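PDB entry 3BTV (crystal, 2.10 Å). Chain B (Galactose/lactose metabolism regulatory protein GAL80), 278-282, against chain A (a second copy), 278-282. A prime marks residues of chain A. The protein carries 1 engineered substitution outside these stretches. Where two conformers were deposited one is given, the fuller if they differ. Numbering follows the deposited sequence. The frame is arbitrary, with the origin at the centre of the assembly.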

# COMPACT_ATOMS: atom_id res chain seq x y z
N VAL B 278 -0.33 -8.51 0.51
CA VAL B 278 -1.07 -7.71 -0.44
C VAL B 278 -1.35 -6.36 0.20
O VAL B 278 -1.88 -6.30 1.32
CB VAL B 278 -2.43 -8.36 -0.78
CG1 VAL B 278 -3.24 -7.47 -1.72
CG2 VAL B 278 -2.21 -9.75 -1.37
N SER B 279 -0.98 -5.29 -0.48
CA SER B 279 -1.21 -3.94 0.03
C SER B 279 -2.07 -3.15 -0.94
O SER B 279 -1.77 -3.08 -2.14
CB SER B 279 0.14 -3.22 0.23
OG SER B 279 -0.05 -1.85 0.57
N CYS B 280 -3.09 -2.48 -0.42
CA CYS B 280 -4.05 -1.85 -1.29
C CYS B 280 -4.57 -0.51 -0.80
O CYS B 280 -4.94 -0.35 0.36
CB CYS B 280 -5.22 -2.80 -1.51
SG CYS B 280 -6.53 -2.02 -2.41
N SER B 281 -4.61 0.46 -1.72
CA SER B 281 -5.11 1.79 -1.39
C SER B 281 -6.07 2.24 -2.48
O SER B 281 -5.69 2.34 -3.66
CB SER B 281 -3.95 2.77 -1.27
OG SER B 281 -4.39 4.06 -0.88
N PHE B 282 -7.32 2.51 -2.10
CA PHE B 282 -8.32 3.07 -3.00
C PHE B 282 -8.78 4.46 -2.60
O PHE B 282 -9.32 4.65 -1.51
CB PHE B 282 -9.54 2.15 -3.06
CG PHE B 282 -9.39 1.00 -4.01
CD1 PHE B 282 -9.89 1.08 -5.29
CD2 PHE B 282 -8.74 -0.15 -3.61
CE1 PHE B 282 -9.74 0.02 -6.16
CE2 PHE B 282 -8.61 -1.21 -4.47
CZ PHE B 282 -9.11 -1.13 -5.74
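Chain A, residues 278-282: VSCSF

How does the chain A stretch lie on chain B? Residues 278-282 of chain A form an extended strand, as they do in chain B, with phi between -115° and -142° and psi between 120° and 136° over the two stretches. The two strands run in nearly opposite directions, their N-to-C axes at 154° (signed crossing angle -154°), and the axes approach to 7.3 Å. Ser279 lies across from Ser281′, CA to CA 6.5 Å, and Ser281 across from Ser279′, again 6.5 Å between CA atoms. The matching values reflect a nearly symmetric pairing of two copies, in which the same residues, Ser279, Cys280 and Ser281, take part on each side. No hydrogen bond passes directly from one stretch to the other, so the strands meet through serine side chains and bridging waters, not through a backbone ladder.

Which residues carry the contact? Ser279 and Ser279′ do, with 51 and 50 Å² covered, out of 157 Å² buried in all. Both point toward the opposing strand and both adopt the t rotamer. Their hydroxyls approach each other near the middle of the contact, Ser279 OG lying 3.5 Å from Ser279′ OG. That separation is too long for a good direct hydrogen bond, yet it leaves both oxygens within reach of the same water.

What joins the two hydroxyls, then? Water 2 lies 2.7 Å from Ser279 OG and 2.7 Å from Ser279′ OG, bridging the pair. Two further waters extend the link to the backbone. Water 1 sits 2.8 Å from Ser279′ OG and donates to Cys280 O at 3.3 Å; water 3 sits 2.7 Å from Ser279 OG and donates to Cys280′ O at 3.2 Å. Each Ser279 hydroxyl thus reaches the Cys280 carbonyl of the other chain through a water, although the direct distances, 4.2 Å from Ser279 OG to Cys280′ O and 4.3 Å from Ser279′ OG to Cys280 O, are too long for hydrogen bonds.

How do the neighbouring residues fit around this centre? Ser281 and Ser281′ also point toward the other strand, each with 22 Å² covered. Each packs against the Ser279 of the other chain, most closely through CB: Ser281 CB is 4.0 Å from Ser279′ CB, and Ser279 CB is 4.0 Å from Ser281′ CB, a van der Waals packing. The alternation of an extended chain turns Val278, Cys280 and their counterparts away, so Cys280 and Cys280′ take part chiefly through their carbonyls. Phe282 and Phe282′ remain out of reach.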

# COMPACT_ATOMS: atom_id res chain seq x y z
N VAL A 278 -2.37 6.71 5.12
CA VAL A 278 -1.02 6.40 4.68
C VAL A 278 -0.95 4.90 4.43
O VAL A 278 -1.32 4.10 5.29
CB VAL A 278 0.05 6.76 5.73
CG1 VAL A 278 1.45 6.39 5.21
CG2 VAL A 278 -0.04 8.24 6.13
N SER A 279 -0.53 4.52 3.23
CA SER A 279 -0.38 3.10 2.90
C SER A 279 1.07 2.80 2.52
O SER A 279 1.65 3.47 1.68
CB SER A 279 -1.30 2.76 1.71
OG SER A 279 -1.09 1.41 1.32
N CYS A 280 1.62 1.73 3.08
CA CYS A 280 3.03 1.46 2.91
C CYS A 280 3.39 -0.02 2.75
O CYS A 280 2.89 -0.88 3.48
CB CYS A 280 3.81 2.07 4.07
SG CYS A 280 5.51 1.60 4.09
N SER A 281 4.27 -0.31 1.79
CA SER A 281 4.70 -1.68 1.53
C SER A 281 6.22 -1.69 1.34
O SER A 281 6.74 -1.03 0.45
CB SER A 281 4.01 -2.22 0.27
OG SER A 281 4.38 -3.56 0.01
N PHE A 282 6.91 -2.46 2.17
CA PHE A 282 8.37 -2.58 2.08
C PHE A 282 8.76 -4.01 1.81
O PHE A 282 8.44 -4.90 2.59
CB PHE A 282 9.07 -2.12 3.38
CG PHE A 282 9.31 -0.63 3.42
CD1 PHE A 282 10.53 -0.11 3.02
CD2 PHE A 282 8.32 0.22 3.83
CE1 PHE A 282 10.75 1.25 3.05
CE2 PHE A 282 8.55 1.58 3.87
CZ PHE A 282 9.76 2.09 3.47
O HOH W 1 -2.79 -0.28 2.83
O HOH W 2 0.26 0.43 -0.81
O HOH W 3 -0.17 -1.76 3.28